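Local coordinates for protein xyloglucan-specific endo-beta-1,4-glucanase GH12 (Aspergillus niveus, PDB 4NPR) that probably cleaves internal beta-1,4-glucosidic linkages of xyloglucan with retention of the anomeric configuration, as a family 12 glycoside hydrolase of the beta-jelly-roll fold, at residues D105-W110 against V235-V240; I40-L45 against N88-F93; E138-L143 against V181-A186; I68-K73 against A231-S236. One frame throughout, in Å; residues are numbered along the deposited sequence.

Contact 1: residues D105-W110 against V235-V240; sequences DSTWKW and VSDYSV. With SO4 (sulfate ion), chain C.
Tyr-238 turns the edge of its phenol ring onto a face of the Trp-108 indole. This is an edge-to-face pair, with the ring planes at 73°. Tyr-238 CD1 lies 3.6 Å from Trp-108 CG, off-centre toward the rim. The two residues are paired and project to one face of the sheet. CG is anti to the backbone N in both (chi1 -162° for Trp-108, 173° for Tyr-238), which sets how the rings lean together. Val-235 CG2 meets the indole at its edge, 3.7 Å from Trp-108 NE1. Trp-110 CD1 lies over the opposite indole face. Tyr-123 of strand 117-128, in the second sheet, packs on both rings and bonds through OH to Ser-106 OG.

The backbones are antiparallel. A beta bulge shifts the pairing by one residue between Lys-109 and Trp-110, where residues 235-240 turn a corner at Ser-236. Ser-239 O takes two donors: Ser-106 OG at 2.7 Å, in the carbonyl plane, and Thr-107 N at 3.0 Å, above that plane.

On the other face the contact is polar. Ser-239 OG donates to a sulfate oxygen, O2, at 2.8 Å. Thr-67 OG1 bonds to the same ion, and the Thr-107 hydroxyl to Ser-194. The strand pair is thus two-sided: aromatic residues face the sandwich interior, and outer hydroxyls can hold an anion, here probably from the crystallisation liquor.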
loop_
_atom_site.group_PDB
_atom_site.type_symbol
_atom_site.label_atom_id
_atom_site.label_comp_id
_atom_site.label_asym_id
_atom_site.label_seq_id
_atom_site.Cartn_x
_atom_site.Cartn_y
_atom_site.Cartn_z
ATOM N N ASP A 105 -7.885 3.432 -12.405
ATOM C CA ASP A 105 -6.675 4.056 -12.946
ATOM C C ASP A 105 -5.867 4.706 -11.822
ATOM O O ASP A 105 -6.434 5.380 -10.985
ATOM C CB ASP A 105 -7.020 5.110 -14.012
ATOM C CG ASP A 105 -7.720 4.502 -15.277
ATOM O OD1 ASP A 105 -7.843 3.250 -15.413
ATOM O OD2 ASP A 105 -8.173 5.317 -16.128
ATOM N N SER A 106 -4.554 4.476 -11.770
ATOM C CA SER A 106 -3.692 5.129 -10.751
ATOM C C SER A 106 -2.363 5.563 -11.343
ATOM O O SER A 106 -1.797 4.845 -12.154
ATOM C CB SER A 106 -3.394 4.156 -9.594
ATOM O OG SER A 106 -2.651 4.768 -8.531
ATOM N N THR A 107 -1.824 6.687 -10.891
ATOM C CA THR A 107 -0.476 7.074 -11.278
ATOM C C THR A 107 0.303 7.453 -10.029
ATOM O O THR A 107 -0.203 8.181 -9.192
ATOM C CB THR A 107 -0.487 8.269 -12.287
ATOM O OG1 THR A 107 -1.133 7.883 -13.525
ATOM C CG2 THR A 107 0.977 8.779 -12.585
ATOM N N TRP A 108 1.550 6.991 -9.935
ATOM C CA TRP A 108 2.321 7.119 -8.721
ATOM C C TRP A 108 3.759 7.294 -9.119
ATOM O O TRP A 108 4.273 6.530 -9.903
ATOM C CB TRP A 108 2.190 5.848 -7.857
ATOM C CG TRP A 108 2.582 5.955 -6.401
ATOM C CD1 TRP A 108 2.965 7.085 -5.719
ATOM C CD2 TRP A 108 2.521 4.908 -5.420
ATOM N NE1 TRP A 108 3.199 6.785 -4.394
ATOM C CE2 TRP A 108 2.908 5.461 -4.186
ATOM C CE3 TRP A 108 2.164 3.567 -5.470
ATOM C CZ2 TRP A 108 2.971 4.717 -3.031
ATOM C CZ3 TRP A 108 2.220 2.819 -4.320
ATOM C CH2 TRP A 108 2.620 3.398 -3.110
ATOM N N LYS A 109 4.384 8.317 -8.552
ATOM C CA LYS A 109 5.787 8.521 -8.624
ATOM C C LYS A 109 6.322 8.699 -7.195
ATOM O O LYS A 109 5.816 9.553 -6.429
ATOM C CB LYS A 109 6.048 9.795 -9.438
ATOM C CG LYS A 109 7.488 10.311 -9.366
ATOM C CD LYS A 109 8.424 9.214 -9.866
ATOM C CE LYS A 109 9.797 9.755 -10.194
ATOM N NZ LYS A 109 10.568 9.882 -8.942
ATOM N N TRP A 110 7.345 7.938 -6.827
ATOM C CA TRP A 110 7.952 8.040 -5.486
ATOM C C TRP A 110 9.448 7.908 -5.515
ATOM O O TRP A 110 10.042 7.458 -6.500
ATOM C CB TRP A 110 7.409 6.983 -4.524
ATOM C CG TRP A 110 7.605 5.558 -4.985
ATOM C CD1 TRP A 110 6.769 4.866 -5.744
ATOM C CD2 TRP A 110 8.737 4.685 -4.725
ATOM N NE1 TRP A 110 7.287 3.599 -6.008
ATOM C CE2 TRP A 110 8.493 3.471 -5.391
ATOM C CE3 TRP A 110 9.931 4.824 -4.019
ATOM C CZ2 TRP A 110 9.354 2.384 -5.321
ATOM C CZ3 TRP A 110 10.827 3.719 -3.986
ATOM C CH2 TRP A 110 10.526 2.535 -4.636
ATOM N N VAL A 235 6.565 11.197 -2.127
ATOM C CA VAL A 235 5.566 10.928 -3.157
ATOM C C VAL A 235 5.331 12.219 -3.923
ATOM O O VAL A 235 4.691 13.107 -3.422
ATOM C CB VAL A 235 4.264 10.442 -2.513
ATOM C CG1 VAL A 235 3.135 10.385 -3.514
ATOM C CG2 VAL A 235 4.504 9.096 -1.855
ATOM N N SER A 236 5.858 12.339 -5.128
ATOM C CA SER A 236 5.823 13.632 -5.780
ATOM C C SER A 236 4.538 13.777 -6.613
ATOM O O SER A 236 4.147 14.884 -6.977
ATOM C CB SER A 236 7.149 13.933 -6.513
ATOM O OG SER A 236 7.401 12.986 -7.493
ATOM N N ASP A 237 3.870 12.655 -6.872
ATOM C CA ASP A 237 2.479 12.645 -7.258
ATOM C C ASP A 237 1.844 11.245 -7.155
ATOM O O ASP A 237 2.472 10.226 -7.434
ATOM C CB ASP A 237 2.289 13.245 -8.646
ATOM C CG ASP A 237 2.835 12.385 -9.707
ATOM O OD1 ASP A 237 4.084 12.329 -9.801
ATOM O OD2 ASP A 237 2.017 11.748 -10.435
ATOM N N TYR A 238 0.609 11.229 -6.696
ATOM C CA TYR A 238 -0.153 10.022 -6.524
ATOM C C TYR A 238 -1.600 10.366 -6.855
ATOM O O TYR A 238 -2.113 11.395 -6.410
ATOM C CB TYR A 238 -0.068 9.453 -5.078
ATOM C CG TYR A 238 -1.015 8.269 -4.871
ATOM C CD1 TYR A 238 -0.718 7.014 -5.394
ATOM C CD2 TYR A 238 -2.234 8.431 -4.246
ATOM C CE1 TYR A 238 -1.599 5.938 -5.289
ATOM C CE2 TYR A 238 -3.126 7.378 -4.118
ATOM C CZ TYR A 238 -2.807 6.121 -4.622
ATOM O OH TYR A 238 -3.689 5.070 -4.467
ATOM N N SER A 239 -2.239 9.531 -7.666
ATOM C CA SER A 239 -3.679 9.611 -7.861
ATOM C C SER A 239 -4.229 8.228 -8.057
ATOM O O SER A 239 -3.505 7.312 -8.448
ATOM C CB SER A 239 -4.083 10.463 -9.067
ATOM O OG SER A 239 -3.378 10.094 -10.204
ATOM N N VAL A 240 -5.514 8.110 -7.713
ATOM C CA VAL A 240 -6.311 6.935 -8.003
ATOM C C VAL A 240 -7.767 7.329 -8.050
ATOM O O VAL A 240 -8.205 8.215 -7.331
ATOM C CB VAL A 240 -6.076 5.780 -6.973
ATOM C CG1 VAL A 240 -6.620 6.120 -5.599
ATOM C CG2 VAL A 240 -6.664 4.462 -7.476
HETATM S S SO4 C . -2.559 12.264 -12.766
HETATM O O1 SO4 C . -1.790 11.142 -13.365
HETATM O O2 SO4 C . -2.154 12.350 -11.337
HETATM O O3 SO4 C . -2.197 13.514 -13.494
HETATM O O4 SO4 C . -4.036 12.028 -12.876
#

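Contact 2: residues I40-L45 against N88-F93; sequences ILYNNL and NAALQF
Ile-40 and Ala-90 exchange two backbone hydrogen bonds where strands 39-42 and 87-97 run antiparallel in the larger sheet of the beta-jelly roll. Ala-90 N reaches Ile-40 O at 3.0 Å with an N-H...O angle of 173°. Ile-40 N returns a bond to Ala-90 O at 3.1 Å. Two residues on, Tyr-42 N lies 3.0 Å from Asn-88 O.

The side chains of Ile-40, Tyr-42, Asn-88 and Ala-90 share one face of the sheet. Tyr-42 has CG anti to its carbonyl carbon (chi1 -68°), which lays the ring beside the Asn-88 amide. The two groups point the same way, with planes 18° apart. Asn-88 OD1 is 3.8 Å from Tyr-42 CD2. Further along the ring, Ala-90 CB meets its edge in plane, while Ile-40 CG2 lies over one face, toward the rim. The side chain of Ile-40 crosses that of Gln-92 at about a right angle.

Leu-41 and Ala-89 turn to the other face. There Leu-41 also packs on Thr-58 and Phe-60 of strand 53-64, so this face looks into the sandwich.

The second shell sets the asparagines. Asn-88 ND2 and Asn-44 ND2 both bond to Phe-86 O, just before the second segment. This shared acceptor ties the turn after strand 39-42 to the start of its neighbour. It brings the two amide nitrogens, Asn-44 ND2 and Asn-88 ND2, to 4.0 Å.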
loop_
_atom_site.group_PDB
_atom_site.type_symbol
_atom_site.label_atom_id
_atom_site.label_comp_id
_atom_site.label_asym_id
_atom_site.label_seq_id
_atom_site.Cartn_x
_atom_site.Cartn_y
_atom_site.Cartn_z
ATOM N N ILE A 40 -7.633 10.728 2.683
ATOM C CA ILE A 40 -7.226 10.976 4.039
ATOM C C ILE A 40 -5.821 10.409 4.076
ATOM O O ILE A 40 -5.571 9.270 3.627
ATOM C CB ILE A 40 -8.115 10.257 5.057
ATOM C CG1 ILE A 40 -9.540 10.837 5.044
ATOM C CG2 ILE A 40 -7.581 10.429 6.476
ATOM C CD1 ILE A 40 -10.568 9.935 5.701
ATOM N N LEU A 41 -4.889 11.222 4.542
ATOM C CA LEU A 41 -3.504 10.841 4.603
ATOM C C LEU A 41 -3.215 10.528 6.045
ATOM O O LEU A 41 -3.515 11.329 6.911
ATOM C CB LEU A 41 -2.630 11.989 4.106
ATOM C CG LEU A 41 -1.117 11.834 4.134
ATOM C CD1 LEU A 41 -0.640 10.860 3.073
ATOM C CD2 LEU A 41 -0.454 13.177 3.855
ATOM N N TYR A 42 -2.592 9.390 6.294
ATOM C CA TYR A 42 -2.430 8.836 7.646
ATOM C C TYR A 42 -0.977 8.623 7.962
ATOM O O TYR A 42 -0.240 8.207 7.102
ATOM C CB TYR A 42 -3.064 7.443 7.741
ATOM C CG TYR A 42 -4.559 7.367 7.633
ATOM C CD1 TYR A 42 -5.366 7.506 8.782
ATOM C CD2 TYR A 42 -5.191 7.106 6.397
ATOM C CE1 TYR A 42 -6.747 7.398 8.708
ATOM C CE2 TYR A 42 -6.587 7.002 6.312
ATOM C CZ TYR A 42 -7.349 7.139 7.472
ATOM O OH TYR A 42 -8.710 7.047 7.451
ATOM N N ASN A 43 -0.599 8.869 9.200
ATOM C CA ASN A 43 0.714 8.524 9.731
ATOM C C ASN A 43 0.672 7.031 10.158
ATOM O O ASN A 43 1.534 6.230 9.748
ATOM C CB ASN A 43 1.036 9.464 10.915
ATOM C CG ASN A 43 2.510 9.608 11.200
ATOM O OD1 ASN A 43 3.347 9.561 10.331
ATOM N ND2 ASN A 43 2.816 9.840 12.443
ATOM N N ASN A 44 -0.339 6.650 10.946
ATOM C CA ASN A 44 -0.675 5.230 11.166
ATOM C C ASN A 44 0.542 4.410 11.640
ATOM O O ASN A 44 1.005 3.495 10.979
ATOM C CB ASN A 44 -1.299 4.675 9.876
ATOM C CG ASN A 44 -1.766 3.226 9.989
ATOM O OD1 ASN A 44 -2.143 2.757 11.034
ATOM N ND2 ASN A 44 -1.753 2.524 8.870
ATOM N N LEU A 45 1.038 4.754 12.816
ATOM C CA LEU A 45 2.188 4.092 13.396
ATOM C C LEU A 45 1.772 2.825 14.173
ATOM O O LEU A 45 2.237 2.554 15.266
ATOM C CB LEU A 45 2.906 5.075 14.323
ATOM C CG LEU A 45 3.329 6.398 13.694
ATOM C CD1 LEU A 45 4.271 7.173 14.605
ATOM C CD2 LEU A 45 4.035 6.100 12.386
ATOM N N ASN A 88 0.086 6.267 4.542
ATOM C CA ASN A 88 -0.517 6.040 3.258
ATOM C C ASN A 88 -1.533 7.101 2.984
ATOM O O ASN A 88 -2.084 7.730 3.896
ATOM C CB ASN A 88 -1.248 4.701 3.244
ATOM C CG ASN A 88 -2.434 4.679 4.182
ATOM O OD1 ASN A 88 -3.587 4.825 3.772
ATOM N ND2 ASN A 88 -2.157 4.513 5.460
ATOM N N ALA A 89 -1.802 7.293 1.706
ATOM C CA ALA A 89 -2.987 8.023 1.262
ATOM C C ALA A 89 -4.120 7.009 0.913
ATOM O O ALA A 89 -3.929 6.160 0.067
ATOM C CB ALA A 89 -2.648 8.857 0.040
ATOM N N ALA A 90 -5.296 7.182 1.520
ATOM C CA ALA A 90 -6.478 6.346 1.299
ATOM C C ALA A 90 -7.570 7.116 0.561
ATOM O O ALA A 90 -7.969 8.227 0.932
ATOM C CB ALA A 90 -7.019 5.847 2.636
ATOM N N LEU A 91 -8.061 6.510 -0.495
ATOM C CA LEU A 91 -9.086 7.114 -1.297
ATOM C C LEU A 91 -10.401 6.907 -0.583
ATOM O O LEU A 91 -10.648 5.820 -0.096
ATOM C CB LEU A 91 -9.147 6.424 -2.646
ATOM C CG LEU A 91 -10.176 6.990 -3.608
ATOM C CD1 LEU A 91 -9.713 8.371 -4.055
ATOM C CD2 LEU A 91 -10.394 6.033 -4.787
ATOM N N GLN A 92 -11.242 7.942 -0.565
ATOM C CA GLN A 92 -12.569 7.916 0.048
ATOM C C GLN A 92 -13.587 7.753 -1.062
ATOM O O GLN A 92 -13.721 8.582 -1.937
ATOM C CB GLN A 92 -12.809 9.202 0.824
ATOM C CG GLN A 92 -11.705 9.525 1.826
ATOM C CD GLN A 92 -11.509 8.399 2.874
ATOM O OE1 GLN A 92 -10.485 7.706 2.899
ATOM N NE2 GLN A 92 -12.492 8.217 3.720
ATOM N N PHE A 93 -14.265 6.632 -1.076
ATOM C CA PHE A 93 -15.211 6.378 -2.149
ATOM C C PHE A 93 -16.272 5.430 -1.653
ATOM O O PHE A 93 -16.165 4.812 -0.602
ATOM C CB PHE A 93 -14.515 5.778 -3.385
ATOM C CG PHE A 93 -13.908 4.412 -3.127
ATOM C CD1 PHE A 93 -12.765 4.282 -2.349
ATOM C CD2 PHE A 93 -14.508 3.258 -3.642
ATOM C CE1 PHE A 93 -12.224 3.050 -2.093
ATOM C CE2 PHE A 93 -13.974 2.019 -3.386
ATOM C CZ PHE A 93 -12.828 1.912 -2.606
#

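Contact 3: residues E138-L143 against V181-A186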
loop_
_atom_site.group_PDB
_atom_site.type_symbol
_atom_site.label_atom_id
_atom_site.label_comp_id
_atom_site.label_asym_id
_atom_site.label_seq_id
_atom_site.Cartn_x
_atom_site.Cartn_y
_atom_site.Cartn_z
ATOM N N GLU A 138 -7.110 -9.146 1.266
ATOM C CA GLU A 138 -6.234 -8.042 1.090
ATOM C C GLU A 138 -5.368 -8.311 -0.111
ATOM O O GLU A 138 -4.822 -9.408 -0.246
ATOM C CB GLU A 138 -5.370 -7.818 2.344
ATOM C CG GLU A 138 -4.421 -6.620 2.213
ATOM C CD GLU A 138 -3.496 -6.454 3.413
ATOM O OE1 GLU A 138 -3.507 -7.282 4.361
ATOM O OE2 GLU A 138 -2.723 -5.484 3.407
ATOM N N ILE A 139 -5.243 -7.293 -0.958
ATOM C CA ILE A 139 -4.371 -7.341 -2.114
ATOM C C ILE A 139 -3.329 -6.222 -2.061
ATOM O O ILE A 139 -3.645 -5.032 -1.964
ATOM C CB ILE A 139 -5.182 -7.221 -3.384
ATOM C CG1 ILE A 139 -6.035 -8.466 -3.564
ATOM C CG2 ILE A 139 -4.270 -7.085 -4.592
ATOM C CD1 ILE A 139 -7.364 -8.394 -2.875
ATOM N N MET A 140 -2.072 -6.605 -2.110
ATOM C CA MET A 140 -1.013 -5.633 -2.073
ATOM C C MET A 140 -0.284 -5.664 -3.401
ATOM O O MET A 140 -0.124 -6.709 -4.026
ATOM C CB MET A 140 -0.018 -5.916 -0.954
ATOM C CG MET A 140 -0.612 -6.238 0.399
ATOM S SD MET A 140 0.573 -5.885 1.745
ATOM C CE MET A 140 0.717 -4.096 1.819
ATOM N N VAL A 141 0.197 -4.499 -3.798
ATOM C CA VAL A 141 1.003 -4.392 -4.979
ATOM C C VAL A 141 2.216 -3.606 -4.599
ATOM O O VAL A 141 2.135 -2.408 -4.334
ATOM C CB VAL A 141 0.243 -3.732 -6.137
ATOM C CG1 VAL A 141 1.154 -3.652 -7.337
ATOM C CG2 VAL A 141 -1.021 -4.541 -6.458
ATOM N N TRP A 142 3.331 -4.319 -4.534
ATOM C CA TRP A 142 4.598 -3.756 -4.108
ATOM C C TRP A 142 5.356 -3.237 -5.334
ATOM O O TRP A 142 5.795 -3.997 -6.199
ATOM C CB TRP A 142 5.435 -4.808 -3.398
ATOM C CG TRP A 142 4.940 -5.263 -2.056
ATOM C CD1 TRP A 142 3.630 -5.368 -1.626
ATOM C CD2 TRP A 142 5.738 -5.714 -0.982
ATOM N NE1 TRP A 142 3.584 -5.822 -0.334
ATOM C CE2 TRP A 142 4.868 -6.052 0.083
ATOM C CE3 TRP A 142 7.104 -5.855 -0.797
ATOM C CZ2 TRP A 142 5.344 -6.511 1.317
ATOM C CZ3 TRP A 142 7.584 -6.309 0.445
ATOM C CH2 TRP A 142 6.717 -6.632 1.471
ATOM N N LEU A 143 5.541 -1.926 -5.397
ATOM C CA LEU A 143 6.455 -1.377 -6.400
ATOM C C LEU A 143 7.890 -1.401 -5.921
ATOM O O LEU A 143 8.844 -1.266 -6.725
ATOM C CB LEU A 143 6.016 0.033 -6.771
ATOM C CG LEU A 143 4.594 0.066 -7.288
ATOM C CD1 LEU A 143 4.326 1.477 -7.693
ATOM C CD2 LEU A 143 4.304 -0.895 -8.447
ATOM N N VAL A 181 -4.146 -12.675 2.402
ATOM C CA VAL A 181 -3.422 -11.592 1.739
ATOM C C VAL A 181 -2.714 -12.144 0.537
ATOM O O VAL A 181 -1.871 -13.009 0.693
ATOM C CB VAL A 181 -2.378 -10.911 2.686
ATOM C CG1 VAL A 181 -1.637 -9.782 1.988
ATOM C CG2 VAL A 181 -3.067 -10.390 3.952
ATOM N N TYR A 182 -3.093 -11.643 -0.642
ATOM C CA TYR A 182 -2.335 -11.790 -1.875
ATOM C C TYR A 182 -1.416 -10.601 -2.029
ATOM O O TYR A 182 -1.873 -9.478 -1.949
ATOM C CB TYR A 182 -3.253 -11.791 -3.057
ATOM C CG TYR A 182 -4.061 -13.070 -3.233
ATOM C CD1 TYR A 182 -3.459 -14.244 -3.726
ATOM C CD2 TYR A 182 -5.412 -13.099 -2.948
ATOM C CE1 TYR A 182 -4.177 -15.420 -3.856
ATOM C CE2 TYR A 182 -6.150 -14.265 -3.120
ATOM C CZ TYR A 182 -5.523 -15.417 -3.553
ATOM O OH TYR A 182 -6.264 -16.547 -3.691
ATOM N N SER A 183 -0.118 -10.861 -2.266
ATOM C CA SER A 183 0.880 -9.813 -2.457
ATOM C C SER A 183 1.628 -9.961 -3.772
ATOM O O SER A 183 2.281 -10.967 -4.002
ATOM C CB SER A 183 1.887 -9.806 -1.313
ATOM O OG SER A 183 1.288 -9.343 -0.131
ATOM N N PHE A 184 1.512 -8.929 -4.619
ATOM C CA PHE A 184 2.188 -8.885 -5.893
ATOM C C PHE A 184 3.439 -8.083 -5.629
ATOM O O PHE A 184 3.370 -6.927 -5.251
ATOM C CB PHE A 184 1.335 -8.181 -6.948
ATOM C CG PHE A 184 0.089 -8.928 -7.321
ATOM C CD1 PHE A 184 -1.016 -8.903 -6.505
ATOM C CD2 PHE A 184 0.018 -9.636 -8.508
ATOM C CE1 PHE A 184 -2.155 -9.592 -6.851
ATOM C CE2 PHE A 184 -1.116 -10.323 -8.866
ATOM C CZ PHE A 184 -2.200 -10.299 -8.031
ATOM N N VAL A 185 4.586 -8.702 -5.795
ATOM C CA VAL A 185 5.832 -8.047 -5.498
ATOM C C VAL A 185 6.625 -7.919 -6.784
ATOM O O VAL A 185 7.033 -8.948 -7.390
ATOM C CB VAL A 185 6.649 -8.857 -4.490
ATOM C CG1 VAL A 185 7.990 -8.156 -4.248
ATOM C CG2 VAL A 185 5.867 -9.055 -3.180
ATOM N N ALA A 186 6.820 -6.677 -7.226
ATOM C CA ALA A 186 7.463 -6.458 -8.511
ATOM C C ALA A 186 8.904 -6.958 -8.477
ATOM O O ALA A 186 9.610 -6.759 -7.487
ATOM C CB ALA A 186 7.411 -5.002 -8.893
#
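Trp-142 holds CG anti to its carbonyl carbon (chi1 -69°), which lays the indole alongside Val-185. Val-185 CG2 sits over the indole face, 4.3 Å from the centroid of the five-membered ring, a CH-pi contact. Phe-184 has a similar chi1, -67°, but projects to the opposite face of the sheet. There its CE1 is 4.0 Å from Ile-139 CG2, and the two side chains run side by side.

The strands are parallel. Five backbone bonds join them, from Tyr-182 N to Glu-138 O at one end to Ala-186 N to Trp-142 O at the other. Phe-184 N to Met-140 O is nearly straight, at 175°. Glu-138 extends beside Val-181 on the Trp-142 face, with OE1 3.2 Å from Val-181 CG2. Its OE2 lies close to Asp-124 OD1. Trp-142 NE1 makes a weak bond to Met-140 SD.

Strands 137-146 and 179-186 are the parallel neighbours in an otherwise antiparallel order, in the larger sheet of the beta-jelly roll. Strand 117-128 flanks the first and strand 167-176 the second. Helix 198-207 covers the Ile-139 and Phe-184 face, with Phe-200 edge-to-face to Phe-184 and Leu-204 against both residues.

Contact 4: residues I68-K73 against A231-S236; sequences IVWNTK and AVFTVS
Trp-70 and Val-235 are joined by a pair of backbone hydrogen bonds. Val-235 N donates to Trp-70 O at 2.9 Å, and Trp-70 N donates to Val-235 O at 3.1 Å. Thr-72 and Phe-233 repeat the pattern. Their bonds, Thr-72 N to Phe-233 O and Phe-233 N to Thr-72 O, are both 2.9 Å long, and the second is nearly straight at 173°. CA-H...O contacts flank these pairs: Val-69 CA to Val-235 O at one end, and Val-232 CA to Thr-72 O and Lys-73 CA to Ala-231 O at the other. Val-69, Asn-71 and Lys-73 make backbone hydrogen bonds with strand 53-64 on the far side.

Strands 67-77 and 231-240 are antiparallel neighbours in the smaller of the two jelly-roll sheets. Their buried face carries Trp-70, Thr-72, Phe-233 and Val-235. The indole is set by chi1 62°, with CG between the backbone N and the carbonyl carbon. This brings one indole face against Val-235 in a CH-pi contact, with CB over the five-membered ring, 3.9 Å from its centroid. Phe-233 turns its edge toward the six-membered ring in an offset edge-to-face pair, planes at 74°, with CE2 3.9 Å from Trp-70 CH2.

Beside the Phe-233 edge, Thr-72 presents its methyl CG2. The Thr-72 hydroxyl is satisfied by strand 53-64: OG1 hydrogen-bonds with Thr-58 OG1, Cys-57 O and Gln-56 NE2.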
loop_
_atom_site.group_PDB
_atom_site.type_symbol
_atom_site.label_atom_id
_atom_site.label_comp_id
_atom_site.label_asym_id
_atom_site.label_seq_id
_atom_site.Cartn_x
_atom_site.Cartn_y
_atom_site.Cartn_z
ATOM N N ILE A 68 -2.305 13.985 -5.244
ATOM C CA ILE A 68 -1.790 14.387 -3.931
ATOM C C ILE A 68 -0.262 14.264 -3.933
ATOM O O ILE A 68 0.277 13.370 -4.602
ATOM C CB ILE A 68 -2.433 13.602 -2.771
ATOM C CG1 ILE A 68 -1.903 14.088 -1.409
ATOM C CG2 ILE A 68 -2.195 12.097 -2.880
ATOM C CD1 ILE A 68 -2.781 13.690 -0.227
ATOM N N VAL A 69 0.405 15.219 -3.271
ATOM C CA VAL A 69 1.858 15.282 -3.114
ATOM C C VAL A 69 2.122 15.281 -1.608
ATOM O O VAL A 69 1.567 16.098 -0.872
ATOM C CB VAL A 69 2.419 16.591 -3.785
ATOM C CG1 VAL A 69 3.945 16.727 -3.669
ATOM C CG2 VAL A 69 1.953 16.665 -5.258
ATOM N N TRP A 70 2.912 14.328 -1.136
ATOM C CA TRP A 70 3.179 14.212 0.294
ATOM C C TRP A 70 4.476 13.498 0.539
ATOM O O TRP A 70 5.116 13.027 -0.420
ATOM C CB TRP A 70 2.062 13.456 1.018
ATOM C CG TRP A 70 1.823 12.001 0.582
ATOM C CD1 TRP A 70 1.142 11.566 -0.531
ATOM C CD2 TRP A 70 2.210 10.806 1.294
ATOM N NE1 TRP A 70 1.085 10.178 -0.551
ATOM C CE2 TRP A 70 1.730 9.696 0.560
ATOM C CE3 TRP A 70 2.903 10.571 2.477
ATOM C CZ2 TRP A 70 1.937 8.385 0.982
ATOM C CZ3 TRP A 70 3.107 9.277 2.885
ATOM C CH2 TRP A 70 2.637 8.203 2.149
ATOM N N ASN A 71 4.839 13.408 1.826
ATOM C CA ASN A 71 5.962 12.596 2.250
ATOM C C ASN A 71 5.899 12.136 3.692
ATOM O O ASN A 71 5.091 12.610 4.508
ATOM C CB ASN A 71 7.283 13.341 2.034
ATOM C CG ASN A 71 7.526 14.429 3.066
ATOM O OD1 ASN A 71 7.547 14.176 4.289
ATOM N ND2 ASN A 71 7.739 15.659 2.576
ATOM N N THR A 72 6.796 11.220 4.006
ATOM C CA THR A 72 6.993 10.845 5.362
ATOM C C THR A 72 8.483 10.599 5.654
ATOM O O THR A 72 9.234 10.189 4.774
ATOM C CB THR A 72 6.124 9.618 5.675
ATOM O OG1 THR A 72 6.179 9.352 7.076
ATOM C CG2 THR A 72 6.594 8.404 4.942
ATOM N N LYS A 73 8.871 10.817 6.908
ATOM C CA LYS A 73 10.239 10.741 7.338
ATOM C C LYS A 73 10.291 9.926 8.572
ATOM O O LYS A 73 9.428 10.066 9.432
ATOM C CB LYS A 73 10.731 12.136 7.665
ATOM C CG LYS A 73 10.695 13.022 6.436
ATOM C CD LYS A 73 11.142 14.453 6.647
ATOM C CE LYS A 73 11.341 15.089 5.271
ATOM N NZ LYS A 73 10.816 16.479 5.241
ATOM N N ALA A 231 15.245 8.124 6.866
ATOM C CA ALA A 231 14.539 7.779 5.665
ATOM C C ALA A 231 13.608 8.899 5.356
ATOM O O ALA A 231 13.090 9.582 6.247
ATOM C CB ALA A 231 13.775 6.487 5.823
ATOM N N VAL A 232 13.438 9.102 4.061
ATOM C CA VAL A 232 12.531 10.092 3.531
ATOM C C VAL A 232 11.903 9.407 2.348
ATOM O O VAL A 232 12.599 8.959 1.442
ATOM C CB VAL A 232 13.242 11.384 3.084
ATOM C CG1 VAL A 232 12.205 12.438 2.679
ATOM C CG2 VAL A 232 14.144 11.935 4.185
ATOM N N PHE A 233 10.593 9.243 2.425
ATOM C CA PHE A 233 9.791 8.706 1.350
ATOM C C PHE A 233 8.972 9.884 0.800
ATOM O O PHE A 233 8.191 10.492 1.512
ATOM C CB PHE A 233 8.896 7.593 1.870
ATOM C CG PHE A 233 7.898 7.101 0.866
ATOM C CD1 PHE A 233 8.318 6.427 -0.277
ATOM C CD2 PHE A 233 6.543 7.308 1.055
ATOM C CE1 PHE A 233 7.415 5.969 -1.192
ATOM C CE2 PHE A 233 5.620 6.815 0.141
ATOM C CZ PHE A 233 6.057 6.147 -0.971
ATOM N N THR A 234 9.199 10.177 -0.471
ATOM C CA THR A 234 8.744 11.352 -1.161
ATOM C C THR A 234 7.829 10.835 -2.243
ATOM O O THR A 234 8.255 10.123 -3.152
ATOM C CB THR A 234 9.933 12.076 -1.851
ATOM O OG1 THR A 234 10.923 12.403 -0.876
ATOM C CG2 THR A 234 9.514 13.347 -2.520
ATOM N N VAL A 235 6.565 11.197 -2.127
ATOM C CA VAL A 235 5.566 10.928 -3.157
ATOM C C VAL A 235 5.331 12.219 -3.923
ATOM O O VAL A 235 4.691 13.107 -3.422
ATOM C CB VAL A 235 4.264 10.442 -2.513
ATOM C CG1 VAL A 235 3.135 10.385 -3.514
ATOM C CG2 VAL A 235 4.504 9.096 -1.855
ATOM N N SER A 236 5.858 12.339 -5.128
ATOM C CA SER A 236 5.823 13.632 -5.780
ATOM C C SER A 236 4.538 13.777 -6.613
ATOM O O SER A 236 4.147 14.884 -6.977
ATOM C CB SER A 236 7.149 13.933 -6.513
ATOM O OG SER A 236 7.401 12.986 -7.493
#

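Contacts 1 and 4 share strand 231-240, which lies between strands 105-113 and 67-77 in the smaller sheet. Their centres are about 11 Å apart, and both include Val-235 and Ser-236 at the corner of that strand. Contacts 2 and 3 lie in the larger sheet, with centres about 18 Å apart, and do not touch. The sheets meet at several points, among them Leu-41 of contact 2 on Trp-70 of contact 4, and Leu-143 of contact 3 on Trp-108 and Trp-110 of contact 1. Along the chain, contact 3 is nested within the loops closed by contacts 1 and 4, while contacts 2 and 4 cross. The last strand is thus inserted in the smaller sheet between two much earlier ones.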